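Local coordinates for protein phosphoglycerol transferase GacH (Streptococcus pyogenes MGAS5005, PDB 6DGM) that probably transfers glycerol phosphate onto a streptococcal rhamnose polysaccharide, binding sn-glycerol-1-phosphate beside manganese in its sulfatase-like domain, at residues Leu318-Tyr330 against Tyr371-Ile381. Residues are numbered along the deposited sequence; the frame is centred on the assembly and turned at random.
With CA (calcium ion), chain E.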
ATOM      1  N   LEU A 318       2.437  -0.711  10.087  1.00 18.57           N
ATOM      2  CA  LEU A 318       1.922   0.552  10.608  1.00 20.01           C
ATOM      3  C   LEU A 318       1.664   0.455  12.104  1.00 20.64           C
ATOM      4  O   LEU A 318       1.996   1.373  12.867  1.00 20.75           O
ATOM      5  CB  LEU A 318       0.635   0.924   9.861  1.00 20.09           C
ATOM      6  CG  LEU A 318      -0.242   2.014  10.481  1.00 21.72           C
ATOM      7  CD1 LEU A 318       0.409   3.367  10.236  1.00 20.70           C
ATOM      8  CD2 LEU A 318      -1.653   1.986   9.941  1.00 23.67           C
ATOM      9  N   PHE A 319       1.037  -0.636  12.540  1.00 19.70           N
ATOM     10  CA  PHE A 319       0.838  -0.828  13.973  1.00 19.37           C
ATOM     11  C   PHE A 319       2.170  -0.841  14.710  1.00 20.32           C
ATOM     12  O   PHE A 319       2.300  -0.245  15.787  1.00 21.14           O
ATOM     13  CB  PHE A 319       0.088  -2.133  14.238  1.00 20.97           C
ATOM     14  CG  PHE A 319      -1.417  -2.020  14.130  1.00 23.72           C
ATOM     15  CD1 PHE A 319      -2.045  -2.001  12.897  1.00 26.22           C
ATOM     16  CD2 PHE A 319      -2.200  -1.959  15.269  1.00 23.70           C
ATOM     17  CE1 PHE A 319      -3.433  -1.914  12.810  1.00 27.58           C
ATOM     18  CE2 PHE A 319      -3.571  -1.858  15.189  1.00 24.86           C
ATOM     19  CZ  PHE A 319      -4.196  -1.833  13.966  1.00 26.85           C
ATOM     20  N   GLU A 320       3.175  -1.526  14.156  1.00 20.84           N
ATOM     21  CA  GLU A 320       4.471  -1.572  14.825  1.00 22.16           C
ATOM     22  C   GLU A 320       5.112  -0.190  14.864  1.00 22.19           C
ATOM     23  O   GLU A 320       5.645   0.234  15.901  1.00 23.06           O
ATOM     24  CB  GLU A 320       5.392  -2.562  14.121  1.00 23.05           C
ATOM     25  CG  GLU A 320       6.714  -2.740  14.832  1.00 24.60           C
ATOM     26  CD  GLU A 320       7.721  -3.491  14.007  1.00 26.50           C
ATOM     27  OE1 GLU A 320       7.812  -3.231  12.776  1.00 26.68           O
ATOM     28  OE2 GLU A 320       8.419  -4.338  14.586  1.00 28.41           O
ATOM     29  N   HIS A 321       5.088   0.523  13.735  1.00 20.55           N
ATOM     30  CA  HIS A 321       5.750   1.823  13.666  1.00 21.55           C
ATOM     31  C   HIS A 321       5.138   2.801  14.659  1.00 22.25           C
ATOM     32  O   HIS A 321       5.857   3.558  15.319  1.00 24.02           O
ATOM     33  CB  HIS A 321       5.683   2.386  12.235  1.00 20.26           C
ATOM     34  CG  HIS A 321       6.369   3.702  12.086  1.00 21.42           C
ATOM     35  ND1 HIS A 321       7.737   3.812  11.973  1.00 21.84           N
ATOM     36  CD2 HIS A 321       5.884   4.965  12.083  1.00 21.44           C
ATOM     37  CE1 HIS A 321       8.068   5.092  11.905  1.00 22.28           C
ATOM     38  NE2 HIS A 321       6.961   5.812  11.962  1.00 21.49           N
ATOM     39  N   THR A 322       3.813   2.792  14.786  1.00 22.15           N
ATOM     40  CA  THR A 322       3.117   3.676  15.697  1.00 23.62           C
ATOM     41  C   THR A 322       2.973   3.105  17.105  1.00 25.41           C
ATOM     42  O   THR A 322       2.351   3.759  17.947  1.00 27.23           O
ATOM     43  CB  THR A 322       1.725   4.011  15.161  1.00 22.82           C
ATOM     44  OG1 THR A 322       0.929   2.825  15.071  1.00 22.48           O
ATOM     45  CG2 THR A 322       1.831   4.671  13.797  1.00 22.82           C
ATOM     46  N   ASP A 323       3.511   1.913  17.372  1.00 25.11           N
ATOM     47  CA  ASP A 323       3.438   1.276  18.699  1.00 24.46           C
ATOM     48  C   ASP A 323       1.993   1.099  19.166  1.00 24.46           C
ATOM     49  O   ASP A 323       1.665   1.295  20.341  1.00 26.29           O
ATOM     50  CB  ASP A 323       4.272   2.041  19.732  1.00 25.98           C
ATOM     51  CG  ASP A 323       4.746   1.159  20.867  1.00 29.08           C
ATOM     52  OD1 ASP A 323       5.177   0.020  20.586  1.00 29.31           O
ATOM     53  OD2 ASP A 323       4.707   1.618  22.025  1.00 32.06           O
ATOM     54  N   SER A 324       1.120   0.708  18.237  1.00 22.60           N
ATOM     55  CA  SER A 324      -0.302   0.551  18.516  1.00 22.36           C
ATOM     56  C   SER A 324      -0.654  -0.893  18.861  1.00 22.52           C
ATOM     57  O   SER A 324      -0.096  -1.838  18.295  1.00 22.87           O
ATOM     58  CB  SER A 324      -1.126   0.994  17.302  1.00 22.28           C
ATOM     59  OG  SER A 324      -0.958   2.383  17.107  1.00 23.77           O
ATOM     60  N   LYS A 325      -1.591  -1.050  19.790  1.00 22.89           N
ATOM     61  CA  LYS A 325      -2.061  -2.362  20.191  1.00 24.17           C
ATOM     62  C   LYS A 325      -2.772  -3.065  19.040  1.00 23.27           C
ATOM     63  O   LYS A 325      -3.452  -2.441  18.219  1.00 22.92           O
ATOM     64  CB  LYS A 325      -2.997  -2.213  21.385  1.00 26.58           C
ATOM     65  CG  LYS A 325      -2.302  -1.700  22.633  1.00 29.44           C
ATOM     66  CD  LYS A 325      -3.321  -1.391  23.725  1.00 33.83           C
ATOM     67  CE  LYS A 325      -2.696  -0.601  24.881  1.00 37.78           C
ATOM     68  NZ  LYS A 325      -1.658  -1.387  25.579  1.00 38.88           N
ATOM     69  N   VAL A 326      -2.635  -4.394  19.015  1.00 23.22           N
ATOM     70  CA  VAL A 326      -3.102  -5.208  17.899  1.00 22.78           C
ATOM     71  C   VAL A 326      -4.314  -6.036  18.295  1.00 22.67           C
ATOM     72  O   VAL A 326      -4.525  -6.362  19.469  1.00 23.90           O
ATOM     73  CB  VAL A 326      -1.986  -6.117  17.325  1.00 23.16           C
ATOM     74  CG1 VAL A 326      -0.858  -5.283  16.759  1.00 23.70           C
ATOM     75  CG2 VAL A 326      -1.467  -7.089  18.383  1.00 23.27           C
ATOM     76  N   SER A 327      -5.107  -6.384  17.295  1.00 21.63           N
ATOM     77  CA  SER A 327      -6.054  -7.480  17.406  1.00 22.62           C
ATOM     78  C   SER A 327      -5.329  -8.802  17.176  1.00 23.06           C
ATOM     79  O   SER A 327      -4.198  -8.828  16.670  1.00 23.77           O
ATOM     80  CB  SER A 327      -7.115  -7.342  16.320  1.00 22.69           C
ATOM     81  OG  SER A 327      -6.475  -7.340  15.043  1.00 21.71           O
ATOM     82  N   PRO A 328      -5.957  -9.919  17.524  1.00 23.41           N
ATOM     83  CA  PRO A 328      -5.376 -11.220  17.157  1.00 22.72           C
ATOM     84  C   PRO A 328      -5.055 -11.325  15.676  1.00 22.16           C
ATOM     85  O   PRO A 328      -3.984 -11.825  15.307  1.00 23.73           O
ATOM     86  CB  PRO A 328      -6.464 -12.206  17.597  1.00 22.95           C
ATOM     87  CG  PRO A 328      -7.141 -11.503  18.794  1.00 25.30           C
ATOM     88  CD  PRO A 328      -7.174 -10.057  18.352  1.00 25.30           C
ATOM     89  N   TYR A 329      -5.957 -10.846  14.812  1.00 20.84           N
ATOM     90  CA  TYR A 329      -5.683 -10.795  13.376  1.00 20.11           C
ATOM     91  C   TYR A 329      -4.372 -10.067  13.081  1.00 20.16           C
ATOM     92  O   TYR A 329      -3.521 -10.581  12.358  1.00 20.25           O
ATOM     93  CB  TYR A 329      -6.860 -10.110  12.667  1.00 19.56           C
ATOM     94  CG  TYR A 329      -6.781 -10.025  11.144  1.00 19.21           C
ATOM     95  CD1 TYR A 329      -6.528 -11.155  10.373  1.00 19.96           C
ATOM     96  CD2 TYR A 329      -7.013  -8.823  10.478  1.00 18.28           C
ATOM     97  CE1 TYR A 329      -6.473 -11.077   8.983  1.00 19.82           C
ATOM     98  CE2 TYR A 329      -6.973  -8.736   9.086  1.00 18.23           C
ATOM     99  CZ  TYR A 329      -6.704  -9.863   8.353  1.00 19.52           C
ATOM    100  OH  TYR A 329      -6.675  -9.790   6.978  1.00 19.89           O
ATOM    101  N   TYR A 330      -4.181  -8.869  13.647  1.00 19.48           N
ATOM    102  CA  TYR A 330      -2.943  -8.128  13.383  1.00 20.24           C
ATOM    103  C   TYR A 330      -1.734  -8.700  14.115  1.00 21.14           C
ATOM    104  O   TYR A 330      -0.602  -8.461  13.674  1.00 20.52           O
ATOM    105  CB  TYR A 330      -3.127  -6.610  13.600  1.00 20.42           C
ATOM    106  CG  TYR A 330      -4.009  -6.013  12.512  1.00 21.26           C
ATOM    107  CD1 TYR A 330      -3.665  -6.128  11.175  1.00 21.23           C
ATOM    108  CD2 TYR A 330      -5.187  -5.377  12.824  1.00 21.80           C
ATOM    109  CE1 TYR A 330      -4.489  -5.621  10.176  1.00 22.06           C
ATOM    110  CE2 TYR A 330      -5.999  -4.858  11.855  1.00 23.33           C
ATOM    111  CZ  TYR A 330      -5.656  -4.984  10.534  1.00 23.49           C
ATOM    112  OH  TYR A 330      -6.497  -4.459   9.586  1.00 25.00           O
ATOM    113  N   TYR A 371     -16.127 -19.587   9.819  1.00 23.99           N
ATOM    114  CA  TYR A 371     -15.986 -20.114  11.166  1.00 24.73           C
ATOM    115  C   TYR A 371     -15.560 -19.036  12.152  1.00 25.73           C
ATOM    116  O   TYR A 371     -15.840 -19.148  13.350  1.00 27.55           O
ATOM    117  CB  TYR A 371     -14.964 -21.253  11.175  1.00 24.47           C
ATOM    118  CG  TYR A 371     -15.411 -22.501  10.462  1.00 26.37           C
ATOM    119  CD1 TYR A 371     -16.676 -23.034  10.679  1.00 31.14           C
ATOM    120  CD2 TYR A 371     -14.561 -23.167   9.583  1.00 24.78           C
ATOM    121  CE1 TYR A 371     -17.090 -24.191  10.035  1.00 33.48           C
ATOM    122  CE2 TYR A 371     -14.968 -24.327   8.938  1.00 27.34           C
ATOM    123  CZ  TYR A 371     -16.237 -24.831   9.168  1.00 31.42           C
ATOM    124  OH  TYR A 371     -16.673 -25.979   8.540  1.00 32.95           O
ATOM    125  N   LEU A 372     -14.869 -17.994  11.675  1.00 23.40           N
ATOM    126  CA  LEU A 372     -14.407 -16.957  12.581  1.00 24.89           C
ATOM    127  C   LEU A 372     -15.549 -16.162  13.203  1.00 27.91           C
ATOM    128  O   LEU A 372     -15.305 -15.425  14.164  1.00 30.47           O
ATOM    129  CB  LEU A 372     -13.466 -16.008  11.855  1.00 23.31           C
ATOM    130  CG  LEU A 372     -12.055 -16.548  11.684  1.00 23.93           C
ATOM    131  CD1 LEU A 372     -11.282 -15.696  10.695  1.00 23.65           C
ATOM    132  CD2 LEU A 372     -11.322 -16.579  12.998  1.00 24.34           C
ATOM    133  N   LEU A 373     -16.778 -16.296  12.691  1.00 29.74           N
ATOM    134  CA  LEU A 373     -17.905 -15.577  13.282  1.00 33.27           C
ATOM    135  C   LEU A 373     -18.159 -16.010  14.718  1.00 35.89           C
ATOM    136  O   LEU A 373     -18.789 -15.271  15.483  1.00 39.21           O
ATOM    137  CB  LEU A 373     -19.163 -15.772  12.434  1.00 36.77           C
ATOM    138  CG  LEU A 373     -19.083 -15.204  11.012  1.00 43.24           C
ATOM    139  CD1 LEU A 373     -20.303 -15.630  10.213  1.00 48.20           C
ATOM    140  CD2 LEU A 373     -18.956 -13.687  11.012  1.00 47.26           C
ATOM    141  N   LYS A 374     -17.686 -17.187  15.101  1.00 34.60           N
ATOM    142  CA  LYS A 374     -17.825 -17.669  16.463  1.00 35.86           C
ATOM    143  C   LYS A 374     -16.694 -17.194  17.364  1.00 36.73           C
ATOM    144  O   LYS A 374     -16.766 -17.391  18.578  1.00 43.05           O
ATOM    145  CB  LYS A 374     -17.902 -19.195  16.448  1.00 40.42           C
ATOM    146  CG  LYS A 374     -18.317 -19.796  17.771  1.00 49.66           C
ATOM    147  CD  LYS A 374     -18.736 -21.248  17.611  1.00 56.78           C
ATOM    148  CE  LYS A 374     -19.077 -21.868  18.966  1.00 62.35           C
ATOM    149  NZ  LYS A 374     -19.517 -23.282  18.827  1.00 65.93           N
ATOM    150  N   HIS A 375     -15.672 -16.547  16.813  1.00 31.06           N
ATOM    151  CA  HIS A 375     -14.535 -16.060  17.586  1.00 29.93           C
ATOM    152  C   HIS A 375     -14.605 -14.540  17.570  1.00 29.75           C
ATOM    153  O   HIS A 375     -13.963 -13.862  16.766  1.00 26.95           O
ATOM    154  CB  HIS A 375     -13.275 -16.599  16.981  1.00 28.62           C
ATOM    155  CG  HIS A 375     -13.229 -18.092  16.996  1.00 31.73           C
ATOM    156  ND1 HIS A 375     -12.924 -18.809  18.131  1.00 34.19           N
ATOM    157  CD2 HIS A 375     -13.505 -19.004  16.033  1.00 32.50           C
ATOM    158  CE1 HIS A 375     -13.003 -20.101  17.866  1.00 35.10           C
ATOM    159  NE2 HIS A 375     -13.346 -20.246  16.598  1.00 33.19           N
ATOM    160  N   LYS A 376     -15.393 -14.003  18.511  1.00 34.92           N
ATOM    161  CA  LYS A 376     -15.853 -12.624  18.430  1.00 37.13           C
ATOM    162  C   LYS A 376     -14.758 -11.596  18.665  1.00 35.54           C
ATOM    163  O   LYS A 376     -14.941 -10.434  18.295  1.00 36.62           O
ATOM    164  CB  LYS A 376     -16.934 -12.359  19.481  1.00 43.90           C
ATOM    165  CG  LYS A 376     -18.141 -13.267  19.406  1.00 46.02           C
ATOM    166  CD  LYS A 376     -18.888 -13.101  18.099  1.00 42.15           C
ATOM    167  CE  LYS A 376     -20.405 -13.087  18.321  1.00 41.51           C
ATOM    168  NZ  LYS A 376     -20.855 -13.810  19.520  1.00 45.41           N
ATOM    169  N   THR A 377     -13.650 -11.966  19.294  1.00 31.42           N
ATOM    170  CA  THR A 377     -12.579 -11.006  19.553  1.00 30.82           C
ATOM    171  C   THR A 377     -11.428 -11.107  18.560  1.00 27.68           C
ATOM    172  O   THR A 377     -10.443 -10.373  18.699  1.00 26.14           O
ATOM    173  CB  THR A 377     -12.067 -11.162  20.994  1.00 37.06           C
ATOM    174  OG1 THR A 377     -11.466 -12.451  21.162  1.00 38.63           O
ATOM    175  CG2 THR A 377     -13.218 -11.009  21.997  1.00 41.05           C
ATOM    176  N   PHE A 378     -11.533 -11.960  17.540  1.00 26.53           N
ATOM    177  CA  PHE A 378     -10.382 -12.181  16.673  1.00 24.11           C
ATOM    178  C   PHE A 378      -9.970 -10.906  15.946  1.00 22.92           C
ATOM    179  O   PHE A 378      -8.776 -10.665  15.720  1.00 22.07           O
ATOM    180  CB  PHE A 378     -10.667 -13.268  15.648  1.00 22.87           C
ATOM    181  CG  PHE A 378      -9.461 -13.638  14.824  1.00 22.70           C
ATOM    182  CD1 PHE A 378      -8.446 -14.406  15.369  1.00 24.66           C
ATOM    183  CD2 PHE A 378      -9.343 -13.217  13.508  1.00 21.89           C
ATOM    184  CE1 PHE A 378      -7.336 -14.757  14.614  1.00 25.73           C
ATOM    185  CE2 PHE A 378      -8.248 -13.565  12.756  1.00 22.20           C
ATOM    186  CZ  PHE A 378      -7.239 -14.332  13.312  1.00 23.96           C
ATOM    187  N   PHE A 379     -10.938 -10.105  15.521  1.00 22.36           N
ATOM    188  CA  PHE A 379     -10.640  -8.877  14.794  1.00 22.55           C
ATOM    189  C   PHE A 379     -10.715  -7.644  15.678  1.00 22.85           C
ATOM    190  O   PHE A 379     -10.550  -6.520  15.178  1.00 23.35           O
ATOM    191  CB  PHE A 379     -11.571  -8.724  13.592  1.00 22.62           C
ATOM    192  CG  PHE A 379     -11.376  -9.785  12.540  1.00 21.73           C
ATOM    193  CD1 PHE A 379     -10.321  -9.701  11.638  1.00 19.99           C
ATOM    194  CD2 PHE A 379     -12.243 -10.865  12.445  1.00 22.38           C
ATOM    195  CE1 PHE A 379     -10.142 -10.658  10.662  1.00 19.41           C
ATOM    196  CE2 PHE A 379     -12.064 -11.845  11.466  1.00 21.86           C
ATOM    197  CZ  PHE A 379     -11.018 -11.749  10.586  1.00 20.30           C
ATOM    198  N   LYS A 380     -10.972  -7.818  16.967  1.00 23.44           N
ATOM    199  CA  LYS A 380     -11.071  -6.692  17.886  1.00 26.02           C
ATOM    200  C   LYS A 380      -9.726  -6.444  18.558  1.00 27.95           C
ATOM    201  O   LYS A 380      -8.911  -7.354  18.725  1.00 28.97           O
ATOM    202  CB  LYS A 380     -12.157  -6.952  18.932  1.00 29.19           C
ATOM    203  CG  LYS A 380     -13.553  -7.039  18.329  1.00 31.87           C
ATOM    204  CD  LYS A 380     -14.629  -7.307  19.360  1.00 38.43           C
ATOM    205  CE  LYS A 380     -16.011  -7.337  18.710  1.00 46.47           C
ATOM    206  NZ  LYS A 380     -17.078  -7.667  19.703  1.00 55.45           N
ATOM    207  N   ILE A 381      -9.490  -5.192  18.928  1.00 30.39           N
ATOM    208  CA  ILE A 381      -8.204  -4.829  19.515  1.00 35.46           C
ATOM    209  C   ILE A 381      -8.110  -5.391  20.925  1.00 40.18           C
ATOM    210  O   ILE A 381      -8.793  -4.919  21.820  1.00 42.37           O
ATOM    211  CB  ILE A 381      -7.966  -3.320  19.501  1.00 37.11           C
ATOM    212  CG1 ILE A 381      -8.056  -2.776  18.076  1.00 43.34           C
ATOM    213  CG2 ILE A 381      -6.611  -2.991  20.128  1.00 32.39           C
ATOM    214  CD1 ILE A 381      -6.826  -2.965  17.252  1.00 42.14           C
TER
HETATM  215 CA    CA E 903       6.815  -0.641  22.233  1.00 44.06          CA
HETATM  216  O   HOH W   1       6.171   0.634  24.241  1.00 43.61           O
HETATM  217  O   HOH W   2      -8.501  -6.687  13.316  1.00 18.97           O
HETATM  218  O   HOH W   3       6.529  -3.073  21.123  1.00 48.83           O
HETATM  219  O   HOH W   4       8.913  -1.462  23.774  1.00 48.27           O
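The N-terminal end of helix 328-339 meets the last modelled residues of the chain, Thr377 to Ile381, in the C-terminal, sulfatase-like part of GacH, of the alkaline phosphatase clan. The chain end makes a type I beta turn from Thr377 to Lys380 and lies against Ser327, Pro328 and Tyr329. Tyr329 N donates to Phe378 O at 3.0 Å, nearly in line with the carbonyl, so the turn takes up an N-H of the first helical turn. Ser327 is the N-cap: Ser327 OG accepts from Tyr330 N at 3.1 Å, and one water bridges this OG to Phe379 O. Pro328 CD packs on Phe378 O and Lys380 O.

Two phenylalanines of the turn continue the contact. The Phe378 ring has Tyr329 N over the centre of one face, while Leu372 CD2 lies over the opposite face, toward its rim. Phe378 CD1 meets Pro328 CB at 3.7 Å. Phe379 turns its edge to one face of Tyr329 in a T-shaped pair, with centroids 4.9 Å apart and planes at 61°. Tyr329 CG is anti to the backbone N (chi1 -177°), which lays the ring beside both phenylalanines; its OH is hydrogen-bonded to Thr98 O.

Upstream, Asp323, with positive phi, follows helix 314-321 in a Schellman motif. Asp323 OD1 binds calcium at 2.4 Å, together with Asp31 O. The extended residues 324-327 lead from this metal site to the cap. Ile381 lies along them: its CG2 touches Lys325 CB, and Ile381 CD1 reaches the edge of the Phe319 ring, 4.0 Å from Phe319 CE2.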